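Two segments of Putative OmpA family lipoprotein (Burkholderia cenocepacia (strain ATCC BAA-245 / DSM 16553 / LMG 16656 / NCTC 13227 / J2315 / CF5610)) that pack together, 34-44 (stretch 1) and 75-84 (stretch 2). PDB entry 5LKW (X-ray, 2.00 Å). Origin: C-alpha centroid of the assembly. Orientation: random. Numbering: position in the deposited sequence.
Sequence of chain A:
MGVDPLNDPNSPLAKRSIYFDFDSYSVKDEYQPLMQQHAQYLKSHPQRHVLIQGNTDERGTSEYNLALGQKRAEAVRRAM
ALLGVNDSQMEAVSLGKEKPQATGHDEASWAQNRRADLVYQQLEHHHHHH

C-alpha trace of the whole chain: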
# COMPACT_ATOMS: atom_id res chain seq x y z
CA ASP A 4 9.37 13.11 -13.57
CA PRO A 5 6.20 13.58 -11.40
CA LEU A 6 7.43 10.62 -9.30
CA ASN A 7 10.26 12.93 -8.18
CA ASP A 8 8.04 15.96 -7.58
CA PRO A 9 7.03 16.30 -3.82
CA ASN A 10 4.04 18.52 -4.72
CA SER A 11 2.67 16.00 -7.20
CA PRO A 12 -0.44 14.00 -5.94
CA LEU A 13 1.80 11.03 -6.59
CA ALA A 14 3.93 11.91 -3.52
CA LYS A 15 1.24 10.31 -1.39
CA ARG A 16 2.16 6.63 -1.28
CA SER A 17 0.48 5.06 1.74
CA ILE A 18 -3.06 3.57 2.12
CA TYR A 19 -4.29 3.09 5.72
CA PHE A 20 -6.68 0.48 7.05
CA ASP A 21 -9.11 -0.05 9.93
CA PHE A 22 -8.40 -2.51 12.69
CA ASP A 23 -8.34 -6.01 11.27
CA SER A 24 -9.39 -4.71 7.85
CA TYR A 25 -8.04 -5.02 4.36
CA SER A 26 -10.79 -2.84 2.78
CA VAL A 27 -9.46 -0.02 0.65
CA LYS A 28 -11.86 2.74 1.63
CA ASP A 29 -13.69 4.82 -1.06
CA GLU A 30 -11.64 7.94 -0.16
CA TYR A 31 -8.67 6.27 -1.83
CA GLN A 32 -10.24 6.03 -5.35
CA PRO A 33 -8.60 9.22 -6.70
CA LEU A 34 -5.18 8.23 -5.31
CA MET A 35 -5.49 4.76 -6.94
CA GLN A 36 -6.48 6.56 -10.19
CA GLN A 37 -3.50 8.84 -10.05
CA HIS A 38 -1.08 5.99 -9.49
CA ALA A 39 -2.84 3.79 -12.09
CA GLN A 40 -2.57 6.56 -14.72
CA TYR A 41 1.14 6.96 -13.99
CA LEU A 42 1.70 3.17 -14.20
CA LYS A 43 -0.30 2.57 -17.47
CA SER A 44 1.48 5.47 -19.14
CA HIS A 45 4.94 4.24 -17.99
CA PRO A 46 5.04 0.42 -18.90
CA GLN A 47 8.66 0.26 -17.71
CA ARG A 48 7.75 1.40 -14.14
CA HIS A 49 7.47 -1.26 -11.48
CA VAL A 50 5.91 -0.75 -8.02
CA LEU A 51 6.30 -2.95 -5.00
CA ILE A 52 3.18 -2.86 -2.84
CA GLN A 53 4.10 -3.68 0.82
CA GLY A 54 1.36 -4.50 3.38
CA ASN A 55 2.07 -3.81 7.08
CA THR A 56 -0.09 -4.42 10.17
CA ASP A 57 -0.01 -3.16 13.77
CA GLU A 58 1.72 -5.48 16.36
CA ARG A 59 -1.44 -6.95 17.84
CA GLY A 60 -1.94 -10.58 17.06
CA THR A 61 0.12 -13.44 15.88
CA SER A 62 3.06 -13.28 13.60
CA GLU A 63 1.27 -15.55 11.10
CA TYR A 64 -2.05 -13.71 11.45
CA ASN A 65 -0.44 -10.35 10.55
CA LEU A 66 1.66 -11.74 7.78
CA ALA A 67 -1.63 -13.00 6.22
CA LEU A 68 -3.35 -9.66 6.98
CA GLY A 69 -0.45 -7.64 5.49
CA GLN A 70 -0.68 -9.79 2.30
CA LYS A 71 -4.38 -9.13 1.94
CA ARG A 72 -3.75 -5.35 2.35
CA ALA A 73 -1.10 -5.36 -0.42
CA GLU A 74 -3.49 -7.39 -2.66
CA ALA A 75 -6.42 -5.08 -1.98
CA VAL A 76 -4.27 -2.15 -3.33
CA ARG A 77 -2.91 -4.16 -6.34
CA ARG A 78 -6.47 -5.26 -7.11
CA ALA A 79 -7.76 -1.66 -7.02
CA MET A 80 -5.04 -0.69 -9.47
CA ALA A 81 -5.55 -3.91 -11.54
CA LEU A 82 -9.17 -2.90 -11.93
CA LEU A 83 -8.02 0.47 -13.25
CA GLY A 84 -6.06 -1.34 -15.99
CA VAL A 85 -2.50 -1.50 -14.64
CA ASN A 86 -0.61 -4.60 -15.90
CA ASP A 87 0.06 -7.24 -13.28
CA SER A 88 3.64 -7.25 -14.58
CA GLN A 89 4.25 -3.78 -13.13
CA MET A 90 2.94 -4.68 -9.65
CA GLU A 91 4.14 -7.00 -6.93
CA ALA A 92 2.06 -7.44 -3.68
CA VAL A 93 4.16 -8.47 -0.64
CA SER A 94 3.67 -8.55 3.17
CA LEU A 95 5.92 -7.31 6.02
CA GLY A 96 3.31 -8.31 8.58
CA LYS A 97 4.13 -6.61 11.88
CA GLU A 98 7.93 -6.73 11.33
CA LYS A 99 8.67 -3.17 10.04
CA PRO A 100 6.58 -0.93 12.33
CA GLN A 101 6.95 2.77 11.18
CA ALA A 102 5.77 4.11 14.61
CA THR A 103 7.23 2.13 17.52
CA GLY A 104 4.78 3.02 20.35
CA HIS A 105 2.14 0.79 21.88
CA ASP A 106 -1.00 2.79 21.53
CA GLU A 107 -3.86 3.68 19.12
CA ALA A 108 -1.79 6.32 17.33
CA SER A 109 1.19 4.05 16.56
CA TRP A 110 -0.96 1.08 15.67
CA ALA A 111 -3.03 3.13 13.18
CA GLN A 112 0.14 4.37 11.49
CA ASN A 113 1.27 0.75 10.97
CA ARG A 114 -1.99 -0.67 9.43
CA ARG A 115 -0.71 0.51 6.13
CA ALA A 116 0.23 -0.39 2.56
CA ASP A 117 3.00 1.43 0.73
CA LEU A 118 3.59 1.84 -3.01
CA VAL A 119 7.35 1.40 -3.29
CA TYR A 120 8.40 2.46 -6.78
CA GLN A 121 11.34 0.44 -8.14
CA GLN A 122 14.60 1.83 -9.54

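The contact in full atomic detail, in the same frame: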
# COMPACT_ATOMS: atom_id res chain seq x y z
N LEU A 34 -6.58 8.63 -5.44
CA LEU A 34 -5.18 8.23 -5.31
C LEU A 34 -4.82 6.98 -6.14
O LEU A 34 -3.78 6.96 -6.83
CB LEU A 34 -4.81 8.07 -3.82
CG LEU A 34 -3.37 7.72 -3.44
CD1 LEU A 34 -2.40 8.83 -3.94
CD2 LEU A 34 -3.29 7.52 -1.91
N MET A 35 -5.68 5.97 -6.12
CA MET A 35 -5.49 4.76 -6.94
C MET A 35 -5.47 5.14 -8.45
O MET A 35 -4.69 4.58 -9.25
CB MET A 35 -6.63 3.73 -6.69
CG MET A 35 -6.71 2.99 -5.28
SD MET A 35 -5.21 2.10 -4.86
CE MET A 35 -4.17 3.46 -4.26
N GLN A 36 -6.34 6.08 -8.82
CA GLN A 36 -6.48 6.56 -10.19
C GLN A 36 -5.24 7.30 -10.64
O GLN A 36 -4.73 7.09 -11.75
CB GLN A 36 -7.74 7.42 -10.30
CG GLN A 36 -8.94 6.58 -9.88
CD GLN A 36 -10.30 7.13 -10.23
OE1 GLN A 36 -10.88 7.90 -9.44
NE2 GLN A 36 -10.86 6.69 -11.37
N GLN A 37 -4.73 8.16 -9.75
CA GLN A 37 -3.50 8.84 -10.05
C GLN A 37 -2.37 7.86 -10.27
O GLN A 37 -1.70 7.90 -11.33
CB GLN A 37 -3.17 9.87 -8.97
CG GLN A 37 -3.64 11.27 -9.34
CD GLN A 37 -4.43 11.95 -8.23
OE1 GLN A 37 -4.71 11.35 -7.18
NE2 GLN A 37 -4.82 13.20 -8.47
N HIS A 38 -2.14 6.99 -9.30
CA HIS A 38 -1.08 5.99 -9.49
C HIS A 38 -1.26 5.10 -10.71
O HIS A 38 -0.28 4.89 -11.43
CB HIS A 38 -0.77 5.22 -8.21
CG HIS A 38 0.03 6.03 -7.23
ND1 HIS A 38 -0.55 6.83 -6.27
CD2 HIS A 38 1.37 6.21 -7.12
CE1 HIS A 38 0.40 7.44 -5.58
NE2 HIS A 38 1.57 7.09 -6.08
N ALA A 39 -2.49 4.62 -10.93
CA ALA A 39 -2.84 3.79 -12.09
C ALA A 39 -2.49 4.50 -13.42
O ALA A 39 -1.91 3.88 -14.31
CB ALA A 39 -4.31 3.41 -12.08
N GLN A 40 -2.84 5.78 -13.52
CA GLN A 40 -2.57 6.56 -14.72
C GLN A 40 -1.06 6.65 -14.95
O GLN A 40 -0.58 6.39 -16.06
CB GLN A 40 -3.20 7.97 -14.60
CG GLN A 40 -3.31 8.78 -15.89
CD GLN A 40 -3.78 7.98 -17.09
OE1 GLN A 40 -4.81 7.28 -17.04
NE2 GLN A 40 -3.05 8.09 -18.20
N TYR A 41 -0.31 6.98 -13.90
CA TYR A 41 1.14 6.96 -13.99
C TYR A 41 1.68 5.60 -14.48
O TYR A 41 2.41 5.54 -15.47
CB TYR A 41 1.80 7.41 -12.69
CG TYR A 41 3.30 7.40 -12.79
CD1 TYR A 41 4.02 8.58 -12.98
CD2 TYR A 41 4.00 6.22 -12.73
CE1 TYR A 41 5.41 8.57 -13.08
CE2 TYR A 41 5.38 6.19 -12.83
CZ TYR A 41 6.09 7.36 -13.00
OH TYR A 41 7.47 7.30 -13.11
N LEU A 42 1.30 4.52 -13.81
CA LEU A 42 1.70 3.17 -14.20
C LEU A 42 1.41 2.75 -15.69
O LEU A 42 2.31 2.29 -16.40
CB LEU A 42 1.17 2.13 -13.20
CG LEU A 42 1.90 2.14 -11.83
CD1 LEU A 42 1.21 1.23 -10.81
CD2 LEU A 42 3.38 1.77 -11.95
N LYS A 43 0.15 2.88 -16.11
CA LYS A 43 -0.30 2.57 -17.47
C LYS A 43 0.44 3.35 -18.55
O LYS A 43 0.70 2.83 -19.65
CB LYS A 43 -1.80 2.87 -17.58
CG LYS A 43 -2.72 1.73 -17.10
CD LYS A 43 -4.22 2.12 -17.22
CE LYS A 43 -4.55 3.26 -16.26
NZ LYS A 43 -5.69 4.15 -16.66
N SER A 44 0.76 4.60 -18.24
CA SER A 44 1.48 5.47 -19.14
C SER A 44 3.01 5.34 -19.05
O SER A 44 3.71 5.96 -19.84
CB SER A 44 1.01 6.92 -18.95
OG SER A 44 1.49 7.45 -17.74
N ALA A 75 -5.39 -6.10 -1.88
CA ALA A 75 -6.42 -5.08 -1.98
C ALA A 75 -6.00 -3.82 -2.79
O ALA A 75 -6.76 -3.32 -3.61
CB ALA A 75 -6.96 -4.73 -0.57
N VAL A 76 -4.78 -3.31 -2.59
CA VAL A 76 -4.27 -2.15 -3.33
C VAL A 76 -3.94 -2.52 -4.81
O VAL A 76 -4.31 -1.80 -5.74
CB VAL A 76 -3.02 -1.56 -2.63
CG1 VAL A 76 -2.38 -0.46 -3.48
CG2 VAL A 76 -3.34 -1.06 -1.16
N ARG A 77 -3.22 -3.60 -4.99
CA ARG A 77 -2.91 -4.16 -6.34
C ARG A 77 -4.20 -4.37 -7.13
O ARG A 77 -4.33 -3.87 -8.24
CB ARG A 77 -2.10 -5.48 -6.22
CG ARG A 77 -1.68 -6.12 -7.60
CD ARG A 77 -1.28 -7.58 -7.48
NE ARG A 77 -2.48 -8.32 -7.09
CZ ARG A 77 -2.50 -9.51 -6.50
NH1 ARG A 77 -1.38 -10.18 -6.22
NH2 ARG A 77 -3.69 -10.03 -6.18
N ARG A 78 -5.18 -5.01 -6.50
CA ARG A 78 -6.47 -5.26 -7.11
C ARG A 78 -7.17 -3.97 -7.55
O ARG A 78 -7.70 -3.88 -8.68
CB ARG A 78 -7.35 -6.05 -6.14
CG ARG A 78 -8.84 -5.92 -6.38
CD ARG A 78 -9.62 -7.05 -5.69
NE ARG A 78 -9.85 -6.73 -4.29
CZ ARG A 78 -9.22 -7.29 -3.26
NH1 ARG A 78 -8.29 -8.23 -3.43
NH2 ARG A 78 -9.52 -6.89 -2.02
N ALA A 79 -7.20 -2.97 -6.67
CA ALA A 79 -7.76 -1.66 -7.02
C ALA A 79 -7.04 -1.03 -8.19
O ALA A 79 -7.66 -0.32 -8.98
CB ALA A 79 -7.71 -0.69 -5.82
N MET A 80 -5.73 -1.22 -8.29
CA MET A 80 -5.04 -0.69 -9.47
C MET A 80 -5.20 -1.60 -10.70
O MET A 80 -5.37 -1.11 -11.79
CB MET A 80 -3.57 -0.32 -9.19
CG MET A 80 -3.44 0.86 -8.19
SD MET A 80 -1.83 1.68 -8.20
CE MET A 80 -0.73 0.41 -7.63
N ALA A 81 -5.21 -2.91 -10.49
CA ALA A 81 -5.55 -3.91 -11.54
C ALA A 81 -6.83 -3.56 -12.25
O ALA A 81 -6.86 -3.47 -13.49
CB ALA A 81 -5.70 -5.31 -10.94
N LEU A 82 -7.86 -3.33 -11.46
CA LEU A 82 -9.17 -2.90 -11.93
C LEU A 82 -9.13 -1.63 -12.75
O LEU A 82 -9.96 -1.46 -13.65
CB LEU A 82 -10.13 -2.71 -10.76
CG LEU A 82 -10.79 -4.05 -10.50
CD1 LEU A 82 -11.57 -4.02 -9.19
CD2 LEU A 82 -11.69 -4.39 -11.72
N LEU A 83 -8.18 -0.74 -12.44
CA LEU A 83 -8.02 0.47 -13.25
C LEU A 83 -7.16 0.26 -14.49
O LEU A 83 -6.81 1.19 -15.17
CB LEU A 83 -7.54 1.66 -12.42
CG LEU A 83 -8.47 2.04 -11.27
CD1 LEU A 83 -7.75 2.89 -10.25
CD2 LEU A 83 -9.76 2.77 -11.74
N GLY A 84 -6.81 -0.99 -14.76
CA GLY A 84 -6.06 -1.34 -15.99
C GLY A 84 -4.55 -1.37 -15.95
O GLY A 84 -3.90 -1.42 -17.02

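Stretch 1 is helical and lies across the helix formed by residues 75-82 of stretch 2, their axes approaching to 9.3 Å with an angle of 65° between their N-to-C directions. At so steep a crossing the contact is compact: the two stretches bury 467 Å² between them, and their backbones come nearest where Ala-39 CA lies 5.6 Å from Met-80 CA. The contact is essentially apolar, and each helix is held by its own main-chain hydrogen bonds.

Leu-34 makes no contact with stretch 2, but its carbonyl O accepts two hydrogen bonds from the same residue, with His-38 N 3.0 Å from Leu-34 O and His-38 ND1 3.3 Å from Leu-34 O. The contact opens with Met-35, whose CB points toward the other helix. Its flexible thioether chain follows the surface of stretch 2: Met-35 CG lies 3.9 Å from Ala-79 CB, while Met-35 SD is 4.1 Å from Val-76 CG1 and 4.0 Å from Met-80 CG. Farther along stretch 2, Leu-83 CD1 packs 3.8 Å from Met-35 CB. The same methyl reaches Gln-36, with Leu-83 CD1 3.9 Å from Gln-36 CG, so that the aliphatic part of this exposed side chain borders the contact although its CB points away.

His-38 directs its CB sideways and the end of its side chain away from stretch 2, leaving His-38 CB 3.7 Å from Met-80 SD. Its ring is thus free to bond within its own helix through ND1, while NE2 is hydrogen-bonded elsewhere in the structure. Ala-39 faces stretch 2 with a single methyl, and the backbones approach closely here; Ala-39 CB meets Leu-83 CB at 3.7 Å. One turn on from His-38, Leu-42 places CD1 3.8 Å from Met-80 CE. Met-35, His-38, Ala-39 and Leu-42 together form the hole into which Met-80 fits as a knob, its long side chain filling the space between successive turns.

At Lys-43 the character of the contact changes, as its side chain runs past the carbonyl groups that follow the helix of stretch 2. Lys-43 CE is 3.3 Å from Leu-83 O, and Lys-43 CG is 3.4 Å from Gly-84 O. The ammonium group hydrogen-bonds within its own helix, from Lys-43 NZ to Gln-40 OE1 at 3.3 Å. Gly-84 has phi/psi of 91/12°, where a CB would be jammed against the preceding carbonyl O and would also lie only 3.3 Å from Lys-43 CD. Ser-44, beyond this point, does not touch stretch 2.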